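Local coordinates for protein mitochondrial association factor 1 (Toxoplasma gondii, PDB 6BXS) that is a macro-domain protein of the parasite that probably acts at the interface with the host cell, related to factors that recruit host mitochondria, at residues 6-17 and 21-33. Residues are numbered along the deposited sequence; the frame is centred on the assembly and turned at random.
Sequences PDPLTLRFTCLG and VIFFGPSGRQDGF. With SO4 (sulfate ion), chain E.
With CG turned anti to the carbonyl carbon in both Phe13 (chi1 -69°) and Phe23 (chi1 -58°), the two rings approach from opposite directions and meet rim to rim, Phe13 CE1 lying 3.5 Å from Phe23 CE1 in the plane of the Phe23 ring. Their planes are turned 59° apart, and neither lies over the other's face. Val21 CG2 touches both Phe13 CD1, at 3.7 Å, and Leu16 CD1. The paired strands illustrate how an antiparallel hairpin sorts its side chains: Leu9, Leu11, Val21 and Phe23 share one face, while Pro8, Thr10, Ile22 and Phe24 take the other, where Pro8 CB touches Phe24 CE1 at 3.9 Å. Straight bonds hold the register, Phe23 N giving to Leu9 O at 2.7 Å, and Leu11 and Val21 exchanging a reciprocal pair. Beyond them Asp7 O is gripped from opposite faces of its plane by Gly25 N and Leu9 N, the latter closing an inverse gamma turn at Pro8. Strand 8-13 is an outermost strand of the mixed sheet; strand 19-24 joins it to strand 253-256, whose Phe256 ring meets Phe23, while Met269 of helix 263-276 packs on Leu11 and Phe13, and helix 230-248 receives Leu16.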
ATOM      1  N   PRO A   6      19.616  -1.973  -3.718  1.00 36.38           N
ATOM      2  CA  PRO A   6      19.067  -2.419  -2.433  1.00 38.87           C
ATOM      3  C   PRO A   6      19.116  -3.938  -2.275  1.00 34.40           C
ATOM      4  O   PRO A   6      18.556  -4.658  -3.099  1.00 30.37           O
ATOM      5  CB  PRO A   6      17.620  -1.916  -2.475  1.00 38.69           C
ATOM      6  CG  PRO A   6      17.297  -1.822  -3.925  1.00 40.59           C
ATOM      7  CD  PRO A   6      18.574  -1.422  -4.602  1.00 48.04           C
ATOM      8  N   ASP A   7      19.783  -4.411  -1.228  1.00 36.99           N
ATOM      9  CA  ASP A   7      19.919  -5.847  -0.991  1.00 31.79           C
ATOM     10  C   ASP A   7      18.588  -6.468  -0.571  1.00 32.17           C
ATOM     11  O   ASP A   7      18.054  -6.122   0.482  1.00 32.05           O
ATOM     12  CB  ASP A   7      20.972  -6.116   0.086  1.00 32.80           C
ATOM     13  CG  ASP A   7      21.140  -7.599   0.377  1.00 38.37           C
ATOM     14  OD1 ASP A   7      21.183  -8.391  -0.587  1.00 33.74           O
ATOM     15  OD2 ASP A   7      21.219  -7.973   1.567  1.00 32.82           O
ATOM     16  N   PRO A   8      18.048  -7.391  -1.383  1.00 33.48           N
ATOM     17  CA  PRO A   8      16.788  -8.024  -0.982  1.00 29.39           C
ATOM     18  C   PRO A   8      17.001  -9.131   0.053  1.00 32.51           C
ATOM     19  O   PRO A   8      17.036 -10.312  -0.298  1.00 31.90           O
ATOM     20  CB  PRO A   8      16.249  -8.582  -2.301  1.00 27.25           C
ATOM     21  CG  PRO A   8      17.468  -8.899  -3.089  1.00 37.50           C
ATOM     22  CD  PRO A   8      18.514  -7.883  -2.694  1.00 29.67           C
ATOM     23  N   LEU A   9      17.153  -8.745   1.316  1.00 25.83           N
ATOM     24  CA  LEU A   9      17.289  -9.711   2.400  1.00 26.83           C
ATOM     25  C   LEU A   9      15.999 -10.507   2.555  1.00 31.52           C
ATOM     26  O   LEU A   9      14.934  -9.938   2.800  1.00 26.37           O
ATOM     27  CB  LEU A   9      17.642  -9.006   3.714  1.00 24.37           C
ATOM     28  CG  LEU A   9      17.584  -9.840   4.998  1.00 30.35           C
ATOM     29  CD1 LEU A   9      18.560 -11.008   4.949  1.00 25.42           C
ATOM     30  CD2 LEU A   9      17.858  -8.955   6.205  1.00 28.70           C
ATOM     31  N   THR A  10      16.104 -11.826   2.411  1.00 23.17           N
ATOM     32  CA  THR A  10      14.948 -12.713   2.485  1.00 23.40           C
ATOM     33  C   THR A  10      15.015 -13.572   3.743  1.00 33.71           C
ATOM     34  O   THR A  10      16.024 -14.232   4.001  1.00 30.78           O
ATOM     35  CB  THR A  10      14.861 -13.620   1.244  1.00 28.62           C
ATOM     36  OG1 THR A  10      14.830 -12.813   0.061  1.00 33.67           O
ATOM     37  CG2 THR A  10      13.610 -14.486   1.291  1.00 28.79           C
ATOM     38  N   LEU A  11      13.934 -13.555   4.520  1.00 25.40           N
ATOM     39  CA  LEU A  11      13.848 -14.316   5.762  1.00 30.81           C
ATOM     40  C   LEU A  11      12.526 -15.069   5.845  1.00 27.77           C
ATOM     41  O   LEU A  11      11.476 -14.536   5.489  1.00 26.50           O
ATOM     42  CB  LEU A  11      14.000 -13.387   6.969  1.00 27.47           C
ATOM     43  CG  LEU A  11      15.336 -12.646   7.077  1.00 31.63           C
ATOM     44  CD1 LEU A  11      15.290 -11.627   8.203  1.00 28.50           C
ATOM     45  CD2 LEU A  11      16.484 -13.620   7.289  1.00 30.47           C
ATOM     46  N   ARG A  12      12.586 -16.310   6.323  1.00 29.71           N
ATOM     47  CA  ARG A  12      11.400 -17.150   6.437  1.00 29.31           C
ATOM     48  C   ARG A  12      10.754 -16.989   7.806  1.00 28.23           C
ATOM     49  O   ARG A  12      11.444 -16.915   8.821  1.00 23.96           O
ATOM     50  CB  ARG A  12      11.756 -18.616   6.198  1.00 38.24           C
ATOM     51  CG  ARG A  12      10.568 -19.558   6.278  1.00 34.20           C
ATOM     52  CD  ARG A  12      10.833 -20.829   5.491  1.00 41.04           C
ATOM     53  NE  ARG A  12      10.894 -20.560   4.056  1.00 48.34           N
ATOM     54  CZ  ARG A  12      11.518 -21.327   3.168  1.00 40.88           C
ATOM     55  NH1 ARG A  12      12.154 -22.426   3.553  1.00 60.47           N
ATOM     56  NH2 ARG A  12      11.512 -20.990   1.886  1.00 42.07           N
ATOM     57  N   PHE A  13       9.425 -16.939   7.821  1.00 26.04           N
ATOM     58  CA  PHE A  13       8.672 -16.697   9.045  1.00 23.30           C
ATOM     59  C   PHE A  13       7.647 -17.792   9.287  1.00 29.21           C
ATOM     60  O   PHE A  13       6.685 -17.934   8.534  1.00 24.63           O
ATOM     61  CB  PHE A  13       7.980 -15.336   8.975  1.00 26.34           C
ATOM     62  CG  PHE A  13       8.928 -14.179   9.032  1.00 26.80           C
ATOM     63  CD1 PHE A  13       9.542 -13.712   7.882  1.00 27.18           C
ATOM     64  CD2 PHE A  13       9.215 -13.562  10.237  1.00 26.95           C
ATOM     65  CE1 PHE A  13      10.421 -12.648   7.934  1.00 25.51           C
ATOM     66  CE2 PHE A  13      10.090 -12.499  10.294  1.00 28.39           C
ATOM     67  CZ  PHE A  13      10.695 -12.042   9.142  1.00 27.47           C
ATOM     68  N   THR A  14       7.860 -18.567  10.344  1.00 31.66           N
ATOM     69  CA  THR A  14       6.940 -19.638  10.692  1.00 33.66           C
ATOM     70  C   THR A  14       5.655 -19.060  11.280  1.00 30.20           C
ATOM     71  O   THR A  14       4.613 -19.713  11.270  1.00 31.58           O
ATOM     72  CB  THR A  14       7.570 -20.628  11.693  1.00 38.41           C
ATOM     73  OG1 THR A  14       6.704 -21.755  11.868  1.00 55.82           O
ATOM     74  CG2 THR A  14       7.810 -19.964  13.037  1.00 28.64           C
ATOM     75  N   CYS A  15       5.733 -17.836  11.795  1.00 30.30           N
ATOM     76  CA  CYS A  15       4.549 -17.153  12.306  1.00 30.13           C
ATOM     77  C   CYS A  15       3.659 -16.676  11.160  1.00 24.64           C
ATOM     78  O   CYS A  15       2.523 -16.255  11.382  1.00 29.00           O
ATOM     79  CB  CYS A  15       4.943 -15.969  13.195  1.00 32.57           C
ATOM     80  SG  CYS A  15       5.679 -14.567  12.318  1.00 31.39           S
ATOM     81  N   LEU A  16       4.185 -16.744   9.937  1.00 25.60           N
ATOM     82  CA  LEU A  16       3.434 -16.376   8.738  1.00 25.28           C
ATOM     83  C   LEU A  16       3.248 -17.579   7.816  1.00 28.36           C
ATOM     84  O   LEU A  16       3.228 -17.437   6.592  1.00 28.47           O
ATOM     85  CB  LEU A  16       4.144 -15.251   7.981  1.00 26.08           C
ATOM     86  CG  LEU A  16       4.442 -13.969   8.765  1.00 25.05           C
ATOM     87  CD1 LEU A  16       5.163 -12.966   7.878  1.00 23.73           C
ATOM     88  CD2 LEU A  16       3.170 -13.362   9.333  1.00 26.20           C
ATOM     89  N   GLY A  17       3.117 -18.762   8.405  1.00 30.56           N
ATOM     90  CA  GLY A  17       2.920 -19.976   7.635  1.00 27.07           C
ATOM     91  C   GLY A  17       4.135 -20.336   6.800  1.00 32.20           C
ATOM     92  O   GLY A  17       4.003 -20.840   5.684  1.00 30.96           O
ATOM     93  N   VAL A  21       9.714 -13.467   3.486  1.00 28.91           N
ATOM     94  CA  VAL A  21       9.465 -12.037   3.358  1.00 23.59           C
ATOM     95  C   VAL A  21      10.765 -11.335   2.992  1.00 25.52           C
ATOM     96  O   VAL A  21      11.821 -11.629   3.558  1.00 24.70           O
ATOM     97  CB  VAL A  21       8.901 -11.431   4.655  1.00 24.89           C
ATOM     98  CG1 VAL A  21       8.610  -9.950   4.470  1.00 26.47           C
ATOM     99  CG2 VAL A  21       7.641 -12.169   5.082  1.00 23.60           C
ATOM    100  N   ILE A  22      10.682 -10.416   2.038  1.00 22.08           N
ATOM    101  CA  ILE A  22      11.838  -9.630   1.626  1.00 19.65           C
ATOM    102  C   ILE A  22      11.901  -8.316   2.394  1.00 26.68           C
ATOM    103  O   ILE A  22      10.902  -7.601   2.501  1.00 22.51           O
ATOM    104  CB  ILE A  22      11.801  -9.332   0.116  1.00 23.73           C
ATOM    105  CG1 ILE A  22      12.085 -10.608  -0.679  1.00 27.46           C
ATOM    106  CG2 ILE A  22      12.830  -8.261  -0.258  1.00 26.11           C
ATOM    107  CD1 ILE A  22      11.632 -10.542  -2.118  1.00 27.88           C
ATOM    108  N   PHE A  23      13.084  -8.006   2.919  1.00 21.71           N
ATOM    109  CA  PHE A  23      13.341  -6.720   3.554  1.00 25.89           C
ATOM    110  C   PHE A  23      14.505  -6.040   2.852  1.00 25.93           C
ATOM    111  O   PHE A  23      15.666  -6.347   3.123  1.00 26.74           O
ATOM    112  CB  PHE A  23      13.645  -6.890   5.041  1.00 24.89           C
ATOM    113  CG  PHE A  23      12.552  -7.570   5.807  1.00 24.50           C
ATOM    114  CD1 PHE A  23      12.514  -8.949   5.902  1.00 28.56           C
ATOM    115  CD2 PHE A  23      11.562  -6.830   6.433  1.00 25.92           C
ATOM    116  CE1 PHE A  23      11.510  -9.581   6.607  1.00 27.16           C
ATOM    117  CE2 PHE A  23      10.554  -7.458   7.140  1.00 29.81           C
ATOM    118  CZ  PHE A  23      10.529  -8.836   7.227  1.00 30.91           C
ATOM    119  N   PHE A  24      14.191  -5.125   1.942  1.00 21.97           N
ATOM    120  CA  PHE A  24      15.221  -4.442   1.171  1.00 26.23           C
ATOM    121  C   PHE A  24      16.153  -3.663   2.084  1.00 23.57           C
ATOM    122  O   PHE A  24      15.710  -3.022   3.038  1.00 25.75           O
ATOM    123  CB  PHE A  24      14.594  -3.502   0.139  1.00 28.63           C
ATOM    124  CG  PHE A  24      13.979  -4.211  -1.032  1.00 24.82           C
ATOM    125  CD1 PHE A  24      14.775  -4.746  -2.032  1.00 24.56           C
ATOM    126  CD2 PHE A  24      12.605  -4.334  -1.137  1.00 23.72           C
ATOM    127  CE1 PHE A  24      14.212  -5.395  -3.112  1.00 21.93           C
ATOM    128  CE2 PHE A  24      12.035  -4.981  -2.215  1.00 22.35           C
ATOM    129  CZ  PHE A  24      12.839  -5.512  -3.205  1.00 21.70           C
ATOM    130  N   GLY A  25      17.446  -3.737   1.792  1.00 28.65           N
ATOM    131  CA  GLY A  25      18.444  -2.989   2.534  1.00 28.28           C
ATOM    132  C   GLY A  25      18.551  -1.592   1.962  1.00 28.51           C
ATOM    133  O   GLY A  25      17.796  -1.241   1.054  1.00 28.15           O
ATOM    134  N   PRO A  26      19.499  -0.792   2.472  1.00 28.80           N
ATOM    135  CA  PRO A  26      19.611   0.600   2.025  1.00 35.23           C
ATOM    136  C   PRO A  26      20.038   0.702   0.566  1.00 34.47           C
ATOM    137  O   PRO A  26      20.960   0.000   0.154  1.00 33.01           O
ATOM    138  CB  PRO A  26      20.692   1.195   2.941  1.00 36.94           C
ATOM    139  CG  PRO A  26      21.083   0.119   3.905  1.00 34.29           C
ATOM    140  CD  PRO A  26      20.603  -1.183   3.362  1.00 31.81           C
ATOM    141  N   SER A  27      19.370   1.556  -0.201  1.00 31.69           N
ATOM    142  CA  SER A  27      19.781   1.833  -1.572  1.00 36.17           C
ATOM    143  C   SER A  27      20.726   3.030  -1.597  1.00 34.83           C
ATOM    144  O   SER A  27      21.097   3.555  -0.548  1.00 34.02           O
ATOM    145  CB  SER A  27      18.564   2.099  -2.455  1.00 35.53           C
ATOM    146  OG  SER A  27      17.867   3.252  -2.016  1.00 39.74           O
ATOM    147  N   GLY A  28      21.107   3.462  -2.794  1.00 42.90           N
ATOM    148  CA  GLY A  28      22.006   4.591  -2.947  1.00 42.24           C
ATOM    149  C   GLY A  28      21.350   5.926  -2.641  1.00 48.71           C
ATOM    150  O   GLY A  28      22.035   6.920  -2.400  1.00 45.78           O
ATOM    151  N   ARG A  29      20.020   5.952  -2.642  1.00 42.35           N
ATOM    152  CA  ARG A  29      19.276   7.200  -2.481  1.00 46.77           C
ATOM    153  C   ARG A  29      19.256   7.663  -1.026  1.00 47.32           C
ATOM    154  O   ARG A  29      19.704   6.947  -0.130  1.00 43.84           O
ATOM    155  CB  ARG A  29      17.842   7.036  -2.987  1.00 54.51           C
ATOM    156  CG  ARG A  29      17.732   6.374  -4.349  1.00 67.09           C
ATOM    157  CD  ARG A  29      16.283   6.181  -4.743  1.00 58.05           C
ATOM    158  NE  ARG A  29      16.152   5.461  -6.005  1.00 56.02           N
ATOM    159  CZ  ARG A  29      15.000   5.272  -6.643  1.00 62.94           C
ATOM    160  NH1 ARG A  29      13.873   5.756  -6.140  1.00 54.50           N
ATOM    161  NH2 ARG A  29      14.976   4.602  -7.785  1.00 67.09           N
ATOM    162  N   GLN A  30      18.726   8.865  -0.801  1.00 46.32           N
ATOM    163  CA  GLN A  30      18.651   9.443   0.539  1.00 50.86           C
ATOM    164  C   GLN A  30      17.823   8.560   1.467  1.00 46.41           C
ATOM    165  O   GLN A  30      16.744   8.104   1.095  1.00 41.04           O
ATOM    166  CB  GLN A  30      18.046  10.851   0.490  1.00 52.99           C
ATOM    167  CG  GLN A  30      18.820  11.889   1.296  1.00 63.62           C
ATOM    168  CD  GLN A  30      20.155  12.243   0.666  1.00 72.93           C
ATOM    169  OE1 GLN A  30      20.392  11.971  -0.511  1.00 73.58           O
ATOM    170  NE2 GLN A  30      21.037  12.854   1.450  1.00 67.67           N
ATOM    171  N   ASP A  31      18.338   8.331   2.672  1.00 48.45           N
ATOM    172  CA  ASP A  31      17.690   7.466   3.658  1.00 43.16           C
ATOM    173  C   ASP A  31      17.474   6.051   3.122  1.00 33.97           C
ATOM    174  O   ASP A  31      16.635   5.309   3.632  1.00 35.13           O
ATOM    175  CB  ASP A  31      16.356   8.070   4.106  1.00 43.99           C
ATOM    176  CG  ASP A  31      16.526   9.410   4.791  1.00 55.12           C
ATOM    177  OD1 ASP A  31      17.465  10.149   4.426  1.00 60.17           O
ATOM    178  OD2 ASP A  31      15.727   9.721   5.699  1.00 55.39           O
ATOM    179  N   GLY A  32      18.244   5.681   2.101  1.00 39.11           N
ATOM    180  CA  GLY A  32      18.206   4.338   1.550  1.00 40.31           C
ATOM    181  C   GLY A  32      16.858   3.959   0.968  1.00 38.79           C
ATOM    182  O   GLY A  32      16.481   2.786   0.978  1.00 31.90           O
ATOM    183  N   PHE A  33      16.140   4.954   0.454  1.00 38.36           N
ATOM    184  CA  PHE A  33      14.790   4.755  -0.072  1.00 35.20           C
ATOM    185  C   PHE A  33      14.748   3.705  -1.184  1.00 32.02           C
ATOM    186  O   PHE A  33      15.492   3.784  -2.160  1.00 29.48           O
ATOM    187  CB  PHE A  33      14.228   6.085  -0.591  1.00 38.25           C
ATOM    188  CG  PHE A  33      12.810   5.997  -1.087  1.00 42.62           C
ATOM    189  CD1 PHE A  33      11.746   6.100  -0.204  1.00 42.39           C
ATOM    190  CD2 PHE A  33      12.542   5.821  -2.434  1.00 38.20           C
ATOM    191  CE1 PHE A  33      10.442   6.020  -0.658  1.00 41.44           C
ATOM    192  CE2 PHE A  33      11.240   5.743  -2.892  1.00 38.33           C
ATOM    193  CZ  PHE A  33      10.188   5.841  -2.003  1.00 39.24           C
TER
HETATM  194  S   SO4 E 502      11.206   4.587  -9.105  1.00 42.51           S
HETATM  195  O1  SO4 E 502      10.457   5.599  -9.845  1.00 38.80           O
HETATM  196  O2  SO4 E 502      11.113   4.866  -7.675  1.00 29.60           O
HETATM  197  O3  SO4 E 502      12.609   4.614  -9.513  1.00 40.01           O
HETATM  198  O4  SO4 E 502      10.647   3.268  -9.387  1.00 33.59           O
HETATM  199  O   HOH W   1      21.322  -2.636   0.173  1.00 31.14           O